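Long-range contacts in genome polyprotein (Rhinovirus C, PDB 6KU8), which probably cleaves the viral polyprotein through its 3C cysteine protease, captured here with the inhibitor rupintrivir bound: residues N17-T22 with V50-R55; G32-C37 with D88-I93; L60-L65 with T76-D81; N102-T107 with D116-T121. All blocks are in the same frame, centred on the assembly; numbering follows the deposited sequence.

Interaction 1 of 4, residues N17-T22 with V50-R55; sequences NCHVIT and VTIDGR
The seam that closes the six-stranded antiparallel barrel is made here, where Val20, Ile21 and Thr22 of the first strand meet Thr51, Ile52 and Asp53 at the end of strand 49-52. The short segment axes run at 146° to each other, and the true ladder is only two pairs long: Ile21 with Ile52, non-hydrogen-bonded, and Thr22 with Thr51, hydrogen-bonded through Thr22 N to Thr51 O at 2.9 Å. Asp53 extends it. Its backbone N donates to Val20 O (2.8 Å), while its carboxylate divides its two oxygens between separate donors. OD1 of Asp53 takes Val20 N at 3.0 Å, and OD2 takes His19 ND1 at 2.6 Å, both on syn sides but nearly 30° out of the carboxylate plane. Asp53 OD2 lies in the plane of the His19 ring, at its edge, and the N-H points at it almost straight (168°). His19 CG is anti to the carbonyl carbon, beside the backbone N, and Ile52 CG2 packs on His19 CB at 3.6 Å, oblique to the ring. On the barrel-facing side, Ile21 CD1 reaches Val50 CB (4.0 Å), next to Leu78 of strand 75-80. A type I' turn from Ile52 to Arg55 presents Asp53 and carries the chain into the next strand. One water ties Val20 O, Thr22 OG1 and the turn amide Gly54 N together. The polar contacts of Asp53 therefore continue the seam after the strand pairing has ended, and its carboxylate would be expected to stabilise a protonated His19 if that form occurs.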
loop_
_atom_site.group_PDB
_atom_site.type_symbol
_atom_site.label_atom_id
_atom_site.label_comp_id
_atom_site.label_asym_id
_atom_site.label_seq_id
_atom_site.Cartn_x
_atom_site.Cartn_y
_atom_site.Cartn_z
ATOM N N ASN A 17 1.889 10.948 -5.852
ATOM C CA ASN A 17 2.199 9.573 -6.220
ATOM C C ASN A 17 1.030 8.595 -6.150
ATOM O O ASN A 17 1.190 7.454 -6.587
ATOM C CB ASN A 17 3.339 9.033 -5.337
ATOM C CG ASN A 17 4.722 9.091 -6.022
ATOM O OD1 ASN A 17 4.937 9.828 -7.000
ATOM N ND2 ASN A 17 5.660 8.299 -5.507
ATOM N N CYS A 18 -0.128 8.990 -5.635
ATOM C CA CYS A 18 -1.221 8.057 -5.406
ATOM C C CYS A 18 -2.371 8.288 -6.377
ATOM O O CYS A 18 -2.659 9.420 -6.772
ATOM C CB CYS A 18 -1.705 8.149 -3.954
ATOM S SG CYS A 18 -0.422 7.488 -2.798
ATOM N N HIS A 19 -3.037 7.187 -6.731
ATOM C CA HIS A 19 -4.106 7.149 -7.714
ATOM C C HIS A 19 -5.157 6.137 -7.283
ATOM O O HIS A 19 -4.869 5.184 -6.546
ATOM C CB HIS A 19 -3.567 6.797 -9.105
ATOM C CG HIS A 19 -2.487 7.723 -9.564
ATOM N ND1 HIS A 19 -2.740 8.828 -10.347
ATOM C CD2 HIS A 19 -1.159 7.746 -9.295
ATOM C CE1 HIS A 19 -1.609 9.477 -10.569
ATOM N NE2 HIS A 19 -0.634 8.840 -9.942
ATOM N N VAL A 20 -6.380 6.355 -7.754
ATOM C CA VAL A 20 -7.491 5.448 -7.492
ATOM C C VAL A 20 -7.433 4.331 -8.519
ATOM O O VAL A 20 -7.513 4.582 -9.724
ATOM C CB VAL A 20 -8.841 6.177 -7.567
ATOM C CG1 VAL A 20 -9.974 5.202 -7.344
ATOM C CG2 VAL A 20 -8.898 7.361 -6.594
ATOM N N ILE A 21 -7.306 3.100 -8.049
ATOM C CA ILE A 21 -7.317 1.927 -8.913
ATOM C C ILE A 21 -8.637 1.211 -8.680
ATOM O O ILE A 21 -9.048 1.011 -7.531
ATOM C CB ILE A 21 -6.107 1.017 -8.631
ATOM C CG1 ILE A 21 -5.740 0.190 -9.862
ATOM C CG2 ILE A 21 -6.390 0.105 -7.460
ATOM C CD1 ILE A 21 -4.313 -0.374 -9.808
ATOM N N THR A 22 -9.324 0.872 -9.766
ATOM C CA THR A 22 -10.643 0.256 -9.708
ATOM C C THR A 22 -10.527 -1.125 -10.330
ATOM O O THR A 22 -10.091 -1.248 -11.477
ATOM C CB THR A 22 -11.689 1.093 -10.454
ATOM O OG1 THR A 22 -11.732 2.415 -9.906
ATOM C CG2 THR A 22 -13.089 0.467 -10.327
ATOM N N VAL A 50 -5.422 -2.246 -15.900
ATOM C CA VAL A 50 -6.066 -1.789 -14.682
ATOM C C VAL A 50 -6.661 -0.415 -14.943
ATOM O O VAL A 50 -6.142 0.368 -15.747
ATOM C CB VAL A 50 -5.076 -1.743 -13.491
ATOM C CG1 VAL A 50 -4.595 -3.152 -13.138
ATOM C CG2 VAL A 50 -3.884 -0.857 -13.828
ATOM N N THR A 51 -7.768 -0.138 -14.268
ATOM C CA THR A 51 -8.397 1.177 -14.301
ATOM C C THR A 51 -7.732 2.064 -13.257
ATOM O O THR A 51 -7.868 1.827 -12.051
ATOM C CB THR A 51 -9.891 1.063 -14.031
ATOM O OG1 THR A 51 -10.447 0.069 -14.895
ATOM C CG2 THR A 51 -10.577 2.400 -14.293
ATOM N N ILE A 52 -7.019 3.087 -13.722
ATOM C CA ILE A 52 -6.370 4.068 -12.865
ATOM C C ILE A 52 -6.998 5.426 -13.151
ATOM O O ILE A 52 -7.016 5.870 -14.304
ATOM C CB ILE A 52 -4.859 4.103 -13.103
ATOM C CG1 ILE A 52 -4.259 2.720 -12.814
ATOM C CG2 ILE A 52 -4.214 5.174 -12.248
ATOM C CD1 ILE A 52 -2.801 2.623 -13.169
ATOM N N ASP A 53 -7.513 6.077 -12.105
ATOM C CA ASP A 53 -8.199 7.364 -12.237
ATOM C C ASP A 53 -9.188 7.335 -13.408
ATOM O O ASP A 53 -9.278 8.272 -14.203
ATOM C CB ASP A 53 -7.197 8.521 -12.389
ATOM C CG ASP A 53 -6.284 8.689 -11.171
ATOM O OD1 ASP A 53 -6.697 8.289 -10.062
ATOM O OD2 ASP A 53 -5.148 9.219 -11.317
ATOM N N GLY A 54 -9.922 6.234 -13.524
ATOM C CA GLY A 54 -10.962 6.116 -14.525
ATOM C C GLY A 54 -10.500 5.797 -15.930
ATOM O O GLY A 54 -11.324 5.818 -16.851
ATOM N N ARG A 55 -9.224 5.493 -16.139
ATOM C CA ARG A 55 -8.723 5.160 -17.468
ATOM C C ARG A 55 -8.039 3.801 -17.450
ATOM O O ARG A 55 -7.418 3.419 -16.455
ATOM C CB ARG A 55 -7.731 6.214 -17.970
ATOM C CG ARG A 55 -8.318 7.601 -18.182
ATOM C CD ARG A 55 -7.218 8.641 -18.156
ATOM N NE ARG A 55 -5.938 8.083 -18.584
ATOM C CZ ARG A 55 -5.032 7.533 -17.771
ATOM N NH1 ARG A 55 -5.257 7.448 -16.456
ATOM N NH2 ARG A 55 -3.900 7.054 -18.279
HETATM O O HOH W 1 -10.040 4.185 -11.294
HETATM O O HOH W 2 -9.204 -2.712 -13.429
#

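Interaction 2 of 4, residues G32-C37 with D88-I93; sequences GIHDNC and DIRRFI
The guanidinium of Arg90 lies flat on the imidazole of His34, planes 6° apart and group centres 3.6 Å apart. Arg90 NH1 sits 3.4 Å above the ring plane over its centre, and Arg90 CZ lies over the CG–ND1 side of the same ring. Each flat group is held in its own plane by a carboxylate. Asp88 grips Arg90 side-on: NE goes to Asp88 OD1 and NH2 to Asp88 OD2, the latter a 2.8 Å salt bridge. Asp88 OD1 also accepts the backbone N of Arg90, an Asx turn, and the two donors reach it from opposite faces of the carboxylate plane. Asp35 OD2, at the edge of the imidazole, takes His34 ND1 at 2.6 Å through its anti lone pair, within 5° of the ring plane, which fixes the imidazole rotation. No N-H of Arg90 points at this oxygen, which lies well out of the guanidinium plane; charge alone acts there, and a water donates to Asp35 OD2 and accepts only weakly from Arg90 NH2. Next to the stack, the Ile33 side chain crosses those of Ile89, Arg90 and Ile93 at about a right angle, CD1 meeting both Ile89 CD1 and Ile93 CD1 at 4.1 Å and CG2 touching Arg90 CG. Ile89 N closes the backbone on Ile33 O (3.0 Å). The contact thus pins the linker that follows the first barrel to the end of strand 26-34: Ile89 packs on Leu13 of helix 8-17 and Ile160 of strand 159-167, and the backbone O of Phe182, near the C-terminus, accepts from Arg90 NH1.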
loop_
_atom_site.group_PDB
_atom_site.type_symbol
_atom_site.label_atom_id
_atom_site.label_comp_id
_atom_site.label_asym_id
_atom_site.label_seq_id
_atom_site.Cartn_x
_atom_site.Cartn_y
_atom_site.Cartn_z
ATOM N N GLY A 32 2.467 4.990 -6.207
ATOM C CA GLY A 32 3.646 4.974 -7.054
ATOM C C GLY A 32 4.911 5.044 -6.216
ATOM O O GLY A 32 4.977 5.751 -5.205
ATOM N N ILE A 33 5.929 4.291 -6.636
ATOM C CA ILE A 33 7.181 4.168 -5.894
ATOM C C ILE A 33 8.322 4.879 -6.616
ATOM O O ILE A 33 9.085 5.640 -6.009
ATOM C CB ILE A 33 7.534 2.684 -5.639
ATOM C CG1 ILE A 33 6.392 1.925 -4.943
ATOM C CG2 ILE A 33 8.844 2.572 -4.845
ATOM C CD1 ILE A 33 6.202 2.266 -3.509
ATOM N N HIS A 34 8.463 4.629 -7.915
ATOM C CA HIS A 34 9.552 5.165 -8.729
ATOM C C HIS A 34 9.297 4.750 -10.162
ATOM O O HIS A 34 8.655 3.721 -10.409
ATOM C CB HIS A 34 10.923 4.644 -8.274
ATOM C CG HIS A 34 11.159 3.202 -8.621
ATOM N ND1 HIS A 34 11.864 2.809 -9.740
ATOM C CD2 HIS A 34 10.762 2.061 -8.007
ATOM C CE1 HIS A 34 11.905 1.489 -9.791
ATOM N NE2 HIS A 34 11.238 1.011 -8.754
ATOM N N ASP A 35 9.809 5.557 -11.099
ATOM C CA ASP A 35 9.701 5.284 -12.532
ATOM C C ASP A 35 8.247 4.925 -12.853
ATOM O O ASP A 35 7.338 5.707 -12.538
ATOM C CB ASP A 35 10.742 4.245 -12.886
ATOM C CG ASP A 35 12.148 4.751 -12.651
ATOM O OD1 ASP A 35 12.616 5.538 -13.497
ATOM O OD2 ASP A 35 12.766 4.395 -11.619
ATOM N N ASN A 36 7.977 3.788 -13.484
ATOM C CA ASN A 36 6.616 3.371 -13.796
ATOM C C ASN A 36 6.143 2.249 -12.881
ATOM O O ASN A 36 5.251 1.487 -13.257
ATOM C CB ASN A 36 6.531 2.940 -15.261
ATOM C CG ASN A 36 7.456 1.778 -15.576
ATOM O OD1 ASN A 36 8.534 1.650 -14.996
ATOM N ND2 ASN A 36 7.023 0.901 -16.480
ATOM N N CYS A 37 6.736 2.119 -11.692
ATOM C CA CYS A 37 6.459 1.004 -10.793
ATOM C C CYS A 37 5.601 1.475 -9.623
ATOM O O CYS A 37 6.000 2.384 -8.886
ATOM C CB CYS A 37 7.755 0.385 -10.273
ATOM S SG CYS A 37 7.480 -0.978 -9.110
ATOM N N ASP A 88 10.464 9.447 -7.033
ATOM C CA ASP A 88 11.147 8.315 -6.417
ATOM C C ASP A 88 11.127 8.475 -4.905
ATOM O O ASP A 88 11.882 9.274 -4.354
ATOM C CB ASP A 88 12.582 8.213 -6.925
ATOM C CG ASP A 88 13.292 6.985 -6.397
ATOM O OD1 ASP A 88 12.695 6.236 -5.589
ATOM O OD2 ASP A 88 14.459 6.770 -6.781
ATOM N N ILE A 89 10.298 7.692 -4.215
ATOM C CA ILE A 89 10.174 7.817 -2.763
ATOM C C ILE A 89 10.936 6.719 -2.024
ATOM O O ILE A 89 10.778 6.568 -0.806
ATOM C CB ILE A 89 8.696 7.843 -2.357
ATOM C CG1 ILE A 89 8.007 6.586 -2.915
ATOM C CG2 ILE A 89 8.061 9.111 -2.893
ATOM C CD1 ILE A 89 6.763 6.123 -2.168
ATOM N N ARG A 90 11.791 5.972 -2.726
ATOM C CA ARG A 90 12.442 4.809 -2.120
ATOM C C ARG A 90 13.297 5.181 -0.912
ATOM O O ARG A 90 13.459 4.369 0.003
ATOM C CB ARG A 90 13.291 4.086 -3.167
ATOM C CG ARG A 90 12.480 3.179 -4.090
ATOM C CD ARG A 90 13.355 2.579 -5.193
ATOM N NE ARG A 90 13.809 3.596 -6.146
ATOM C CZ ARG A 90 14.397 3.314 -7.303
ATOM N NH1 ARG A 90 14.594 2.046 -7.650
ATOM N NH2 ARG A 90 14.780 4.287 -8.114
ATOM N N ARG A 91 13.845 6.396 -0.879
ATOM C CA ARG A 91 14.723 6.775 0.226
ATOM C C ARG A 91 13.971 6.918 1.554
ATOM O O ARG A 91 14.610 6.958 2.617
ATOM C CB ARG A 91 15.459 8.076 -0.128
ATOM C CG ARG A 91 14.959 9.301 0.606
ATOM C CD ARG A 91 15.496 10.615 0.004
ATOM N NE ARG A 91 14.585 11.159 -0.999
ATOM C CZ ARG A 91 14.830 12.235 -1.739
ATOM N NH1 ARG A 91 15.971 12.896 -1.595
ATOM N NH2 ARG A 91 13.937 12.646 -2.632
ATOM N N PHE A 92 12.639 7.004 1.519
ATOM C CA PHE A 92 11.817 7.083 2.725
ATOM C C PHE A 92 11.262 5.732 3.139
ATOM O O PHE A 92 10.625 5.634 4.195
ATOM C CB PHE A 92 10.652 8.063 2.517
ATOM C CG PHE A 92 11.062 9.377 1.922
ATOM C CD1 PHE A 92 11.932 10.217 2.593
ATOM C CD2 PHE A 92 10.561 9.777 0.690
ATOM C CE1 PHE A 92 12.303 11.436 2.045
ATOM C CE2 PHE A 92 10.920 10.986 0.138
ATOM C CZ PHE A 92 11.791 11.821 0.811
ATOM N N ILE A 93 11.485 4.686 2.344
ATOM C CA ILE A 93 10.999 3.357 2.620
ATOM C C ILE A 93 12.020 2.639 3.497
ATOM O O ILE A 93 13.209 2.590 3.110
ATOM C CB ILE A 93 10.728 2.574 1.326
ATOM C CG1 ILE A 93 9.654 3.300 0.497
ATOM C CG2 ILE A 93 10.315 1.141 1.612
ATOM C CD1 ILE A 93 9.210 2.542 -0.754
HETATM O O HOH W 3 15.540 5.393 -11.253
#

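Interaction 3 of 4, residues L60-L65 with T76-D81; sequences LKQCIL and TLLWLD
Lys61 pairs with Trp79 and Cys63 with Leu77 as hydrogen-bonded positions of an antiparallel ladder whose short axes approach to 4.6 Å at 168°, with Gln62–Leu78 and Ile64–Thr76 as the non-hydrogen-bonded pairs between and beyond them. Cys63 and Leu77 bond both ways, Cys63 N to Leu77 O at 2.9 Å and Leu77 N to Cys63 O at 2.8 Å. Trp79 N meets Lys61 O almost straight, at 172°. At the far end the regular pattern breaks: Trp79 O accepts Leu60 N at 2.7 Å and, weakly, Lys61 N at 3.4 Å, so two residues face one in a classic beta bulge where strand 55-66 turns a corner. On the face carrying Lys61, Cys63, Leu77 and Trp79, the indole stands beside the Lys61 chain, pointing the same way. Its CD1–NE1 edge is turned to the partner strand, and Cys63 SG lies at that edge, 3.9 Å from Trp79 NE1, a sulfur-aromatic contact well away from the ring face. The ladder belongs to the first barrel of the two-barrel, chymotrypsin-like fold of 3C proteases; strand 75-80 is paired on its other side with strand 37-41, whose Cys37 touches Trp79. The Leu65 and Leu77 side chains cross at a slant, CD1 of Leu65 lying 3.8 Å from Leu77 CD2, near Phe182 and Tyr181 of the C-terminal residues. The reverse face brings Gln62 CG to 3.6 Å from Thr76 CG2. Thr76 OG1, beside Ile64 CG1, is hydrogen-bonded to Thr42 OG1, and the threonine lies near, without touching, the residues of a probable Cys-His-Glu triad.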
loop_
_atom_site.group_PDB
_atom_site.type_symbol
_atom_site.label_atom_id
_atom_site.label_comp_id
_atom_site.label_asym_id
_atom_site.label_seq_id
_atom_site.Cartn_x
_atom_site.Cartn_y
_atom_site.Cartn_z
ATOM N N LEU A 60 2.591 -3.690 -17.913
ATOM C CA LEU A 60 3.661 -4.357 -18.649
ATOM C C LEU A 60 4.132 -5.609 -17.918
ATOM O O LEU A 60 4.427 -6.630 -18.548
ATOM C CB LEU A 60 4.828 -3.400 -18.866
ATOM C CG LEU A 60 4.554 -2.151 -19.706
ATOM C CD1 LEU A 60 5.741 -1.200 -19.622
ATOM C CD2 LEU A 60 4.230 -2.513 -21.153
ATOM N N LYS A 61 4.198 -5.550 -16.591
ATOM C CA LYS A 61 4.629 -6.672 -15.775
ATOM C C LYS A 61 4.021 -6.513 -14.389
ATOM O O LYS A 61 3.880 -5.393 -13.888
ATOM C CB LYS A 61 6.158 -6.750 -15.677
ATOM C CG LYS A 61 6.685 -7.833 -14.729
ATOM C CD LYS A 61 8.218 -7.906 -14.757
ATOM C CE LYS A 61 8.741 -9.156 -14.046
ATOM N NZ LYS A 61 10.166 -9.458 -14.409
ATOM N N GLN A 62 3.646 -7.647 -13.792
ATOM C CA GLN A 62 3.069 -7.710 -12.453
ATOM C C GLN A 62 3.920 -8.661 -11.618
ATOM O O GLN A 62 4.258 -9.754 -12.084
ATOM C CB GLN A 62 1.604 -8.172 -12.537
ATOM C CG GLN A 62 0.916 -8.473 -11.206
ATOM C CD GLN A 62 -0.591 -8.693 -11.353
ATOM O OE1 GLN A 62 -1.168 -8.453 -12.415
ATOM N NE2 GLN A 62 -1.235 -9.147 -10.277
ATOM N N CYS A 63 4.322 -8.236 -10.415
ATOM C CA CYS A 63 5.105 -9.086 -9.513
ATOM C C CYS A 63 4.373 -9.216 -8.184
ATOM O O CYS A 63 4.259 -8.241 -7.435
ATOM C CB CYS A 63 6.513 -8.536 -9.279
ATOM S SG CYS A 63 7.416 -8.104 -10.769
ATOM N N ILE A 64 3.904 -10.419 -7.879
ATOM C CA ILE A 64 3.227 -10.686 -6.617
ATOM C C ILE A 64 4.310 -11.074 -5.617
ATOM O O ILE A 64 4.940 -12.121 -5.749
ATOM C CB ILE A 64 2.167 -11.782 -6.780
ATOM C CG1 ILE A 64 1.110 -11.328 -7.792
ATOM C CG2 ILE A 64 1.527 -12.141 -5.450
ATOM C CD1 ILE A 64 0.149 -12.414 -8.247
ATOM N N LEU A 65 4.555 -10.210 -4.637
ATOM C CA LEU A 65 5.693 -10.389 -3.753
ATOM C C LEU A 65 5.403 -11.405 -2.661
ATOM O O LEU A 65 4.326 -11.417 -2.050
ATOM C CB LEU A 65 6.099 -9.059 -3.118
ATOM C CG LEU A 65 6.633 -8.020 -4.107
ATOM C CD1 LEU A 65 6.999 -6.716 -3.387
ATOM C CD2 LEU A 65 7.825 -8.580 -4.896
ATOM N N THR A 76 1.641 -6.366 -4.352
ATOM C CA THR A 76 1.894 -6.619 -5.759
ATOM C C THR A 76 2.495 -5.366 -6.377
ATOM O O THR A 76 2.007 -4.258 -6.129
ATOM C CB THR A 76 0.599 -7.009 -6.470
ATOM O OG1 THR A 76 0.201 -8.311 -6.026
ATOM C CG2 THR A 76 0.790 -7.009 -7.969
ATOM N N LEU A 77 3.580 -5.543 -7.144
ATOM C CA LEU A 77 4.181 -4.463 -7.917
ATOM C C LEU A 77 3.574 -4.454 -9.309
ATOM O O LEU A 77 3.468 -5.508 -9.947
ATOM C CB LEU A 77 5.705 -4.630 -8.034
ATOM C CG LEU A 77 6.600 -4.807 -6.802
ATOM C CD1 LEU A 77 8.064 -4.662 -7.180
ATOM C CD2 LEU A 77 6.238 -3.815 -5.711
ATOM N N LEU A 78 3.166 -3.280 -9.780
ATOM C CA LEU A 78 2.734 -3.109 -11.162
ATOM C C LEU A 78 3.750 -2.241 -11.885
ATOM O O LEU A 78 4.114 -1.167 -11.393
ATOM C CB LEU A 78 1.354 -2.463 -11.263
ATOM C CG LEU A 78 0.203 -3.074 -10.470
ATOM C CD1 LEU A 78 -1.039 -2.215 -10.672
ATOM C CD2 LEU A 78 -0.022 -4.522 -10.887
ATOM N N TRP A 79 4.219 -2.709 -13.034
ATOM C CA TRP A 79 5.021 -1.883 -13.931
ATOM C C TRP A 79 4.085 -1.458 -15.055
ATOM O O TRP A 79 3.598 -2.297 -15.820
ATOM C CB TRP A 79 6.244 -2.631 -14.458
ATOM C CG TRP A 79 7.178 -3.131 -13.382
ATOM C CD1 TRP A 79 7.046 -4.279 -12.652
ATOM C CD2 TRP A 79 8.400 -2.517 -12.945
ATOM N NE1 TRP A 79 8.097 -4.409 -11.778
ATOM C CE2 TRP A 79 8.944 -3.342 -11.940
ATOM C CE3 TRP A 79 9.082 -1.353 -13.305
ATOM C CZ2 TRP A 79 10.144 -3.042 -11.296
ATOM C CZ3 TRP A 79 10.274 -1.049 -12.658
ATOM C CH2 TRP A 79 10.794 -1.892 -11.664
ATOM N N LEU A 80 3.823 -0.160 -15.132
ATOM C CA LEU A 80 2.739 0.401 -15.926
ATOM C C LEU A 80 3.241 0.980 -17.239
ATOM O O LEU A 80 4.337 1.537 -17.318
ATOM C CB LEU A 80 2.024 1.492 -15.129
ATOM C CG LEU A 80 1.504 0.993 -13.783
ATOM C CD1 LEU A 80 1.056 2.164 -12.906
ATOM C CD2 LEU A 80 0.349 0.052 -14.026
ATOM N N ASP A 81 2.406 0.863 -18.271
ATOM C CA ASP A 81 2.738 1.389 -19.597
ATOM C C ASP A 81 2.285 2.844 -19.678
ATOM O O ASP A 81 1.236 3.177 -20.226
ATOM C CB ASP A 81 2.102 0.534 -20.684
ATOM C CG ASP A 81 2.607 0.893 -22.074
ATOM O OD1 ASP A 81 3.685 1.520 -22.177
ATOM O OD2 ASP A 81 1.928 0.552 -23.054
#

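Interaction 4 of 4, residues N102-T107 with D116-T121; sequences NMHLAT and DVEVGT
Met103 O accepts two backbone N-H groups, Val119 N at 2.9 Å and Gly120 N at 3.3 Å, which approach from the same face of its carbonyl plane. This is a classic beta bulge: Val119 and Gly120 both face Met103, and the register of the hairpin shifts by one residue there. Gly120 has phi 86° and psi -140°, angles at which a beta carbon would collide with the preceding carbonyl. Met103 N returns a bond to Gly120 O. Past the bulge, Leu105 and Val117 bond both ways, Leu105 N to Val117 O at 2.7 Å and Val117 N to Leu105 O at 2.9 Å. On the face with Ala106, Asp116 and Glu118, which helix 8-17 covers in part through Val10 and Ile14, His104 lies with one ring face over Glu118 CA, 4.3 Å from the centroid, a CH-pi contact. Its ND1 edge is turned to Asp116 OD2; their modelled separation is doubtfully short, and only the straight direction of the hydrogen bond can be relied on. On the other face Leu105 CB touches Val119 CG1 (3.7 Å) and Val117 CG1; Leu105 also packs on Ile154 of strand 153-156 and on Thr145 and Gln149, its side chain about 7 Å from bound rupintrivir. Asn102 ND2 donates to Glu118 OE2 at 3.2 Å, nearly in the amide plane, pairing a carboxylate with an amide donor beside the doubly gripped bulge carbonyl.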
loop_
_atom_site.group_PDB
_atom_site.type_symbol
_atom_site.label_atom_id
_atom_site.label_comp_id
_atom_site.label_asym_id
_atom_site.label_seq_id
_atom_site.Cartn_x
_atom_site.Cartn_y
_atom_site.Cartn_z
ATOM N N ASN A 102 3.461 7.418 16.007
ATOM C CA ASN A 102 2.773 8.565 15.416
ATOM C C ASN A 102 2.632 8.428 13.898
ATOM O O ASN A 102 2.845 9.377 13.136
ATOM C CB ASN A 102 3.489 9.866 15.790
ATOM C CG ASN A 102 3.657 10.025 17.293
ATOM O OD1 ASN A 102 4.754 9.885 17.827
ATOM N ND2 ASN A 102 2.565 10.317 17.978
ATOM N N MET A 103 2.245 7.233 13.463
ATOM C CA MET A 103 1.975 6.972 12.058
ATOM C C MET A 103 0.564 7.407 11.670
ATOM O O MET A 103 -0.351 7.474 12.496
ATOM C CB MET A 103 2.160 5.486 11.746
ATOM C CG MET A 103 3.608 5.102 11.491
ATOM S SD MET A 103 4.141 5.844 9.935
ATOM C CE MET A 103 5.927 5.870 10.160
ATOM N N HIS A 104 0.391 7.672 10.378
ATOM C CA HIS A 104 -0.889 8.052 9.803
ATOM C C HIS A 104 -1.302 7.042 8.738
ATOM O O HIS A 104 -0.455 6.406 8.102
ATOM C CB HIS A 104 -0.821 9.459 9.172
ATOM C CG HIS A 104 -0.713 10.571 10.172
ATOM N ND1 HIS A 104 -1.594 11.631 10.200
ATOM C CD2 HIS A 104 0.155 10.776 11.192
ATOM C CE1 HIS A 104 -1.268 12.446 11.189
ATOM N NE2 HIS A 104 -0.211 11.950 11.806
ATOM N N LEU A 105 -2.606 6.891 8.551
ATOM C CA LEU A 105 -3.143 6.209 7.378
ATOM C C LEU A 105 -3.732 7.268 6.461
ATOM O O LEU A 105 -4.526 8.104 6.908
ATOM C CB LEU A 105 -4.205 5.173 7.760
ATOM C CG LEU A 105 -5.006 4.515 6.615
ATOM C CD1 LEU A 105 -4.082 3.931 5.615
ATOM C CD2 LEU A 105 -5.936 3.425 7.150
ATOM N N ALA A 106 -3.320 7.259 5.193
ATOM C CA ALA A 106 -3.805 8.246 4.233
ATOM C C ALA A 106 -4.206 7.534 2.954
ATOM O O ALA A 106 -3.487 6.650 2.477
ATOM C CB ALA A 106 -2.752 9.324 3.934
ATOM N N THR A 107 -5.359 7.908 2.417
ATOM C CA THR A 107 -5.811 7.361 1.155
ATOM C C THR A 107 -6.671 8.409 0.473
ATOM O O THR A 107 -6.983 9.461 1.048
ATOM C CB THR A 107 -6.580 6.054 1.366
ATOM O OG1 THR A 107 -6.744 5.385 0.110
ATOM C CG2 THR A 107 -7.934 6.336 2.010
ATOM N N ASP A 116 -6.799 11.404 5.992
ATOM C CA ASP A 116 -5.591 11.234 6.785
ATOM C C ASP A 116 -6.030 11.054 8.224
ATOM O O ASP A 116 -6.728 11.916 8.770
ATOM C CB ASP A 116 -4.646 12.432 6.662
ATOM C CG ASP A 116 -3.375 12.264 7.510
ATOM O OD1 ASP A 116 -2.276 12.375 6.947
ATOM O OD2 ASP A 116 -3.468 12.008 8.729
ATOM N N VAL A 117 -5.640 9.942 8.837
ATOM C CA VAL A 117 -5.994 9.687 10.226
ATOM C C VAL A 117 -4.757 9.159 10.939
ATOM O O VAL A 117 -3.913 8.484 10.338
ATOM C CB VAL A 117 -7.186 8.700 10.332
ATOM C CG1 VAL A 117 -6.798 7.333 9.802
ATOM C CG2 VAL A 117 -7.670 8.607 11.747
ATOM N N GLU A 118 -4.626 9.492 12.221
ATOM C CA GLU A 118 -3.497 8.977 12.990
ATOM C C GLU A 118 -3.820 7.570 13.481
ATOM O O GLU A 118 -4.783 7.375 14.232
ATOM C CB GLU A 118 -3.153 9.890 14.166
ATOM C CG GLU A 118 -1.865 9.423 14.870
ATOM C CD GLU A 118 -1.296 10.447 15.828
ATOM O OE1 GLU A 118 -1.836 11.582 15.882
ATOM O OE2 GLU A 118 -0.307 10.107 16.520
ATOM N N VAL A 119 -3.035 6.576 13.054
ATOM C CA VAL A 119 -3.246 5.228 13.594
ATOM C C VAL A 119 -2.366 4.957 14.803
ATOM O O VAL A 119 -2.542 3.926 15.468
ATOM C CB VAL A 119 -3.021 4.136 12.531
ATOM C CG1 VAL A 119 -3.939 4.381 11.326
ATOM C CG2 VAL A 119 -1.556 4.097 12.097
ATOM N N GLY A 120 -1.432 5.850 15.118
ATOM C CA GLY A 120 -0.616 5.674 16.299
ATOM C C GLY A 120 0.609 4.820 16.056
ATOM O O GLY A 120 1.260 4.928 15.010
ATOM N N THR A 121 0.929 3.964 17.016
ATOM C CA THR A 121 2.123 3.134 16.932
ATOM C C THR A 121 1.882 1.949 16.008
ATOM O O THR A 121 0.809 1.334 16.018
ATOM C CB THR A 121 2.534 2.639 18.322
ATOM O OG1 THR A 121 2.871 3.762 19.133
ATOM C CG2 THR A 121 3.739 1.703 18.245
HETATM O O HOH W 4 2.359 6.462 18.515
#

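Overall arrangement
Interactions 1, 2 and 3 share the first barrel, whereas interaction 4 builds a hairpin of the second sheet and touches none of them, its centre about 26 Å from that of interaction 3. Interaction 1 joins the two strands at the ends of the sheet order, which closes the barrel, and interaction 3 lies in the same sheet; Ile21 meets Leu78, and Ile52 meets Leu80, in shared packing. Interaction 2 is the buried one: it abuts interaction 1 at Asn17 and Gly32, and interaction 3 at Asn36 and Leu80. It combines a guanidinium–imidazole stack, isoleucine packing and one backbone hydrogen bond, while interactions 3 and 4 are partly exposed ladders, each with a bulge. Histidine–carboxylate pairs recur in 1, 2 and 4.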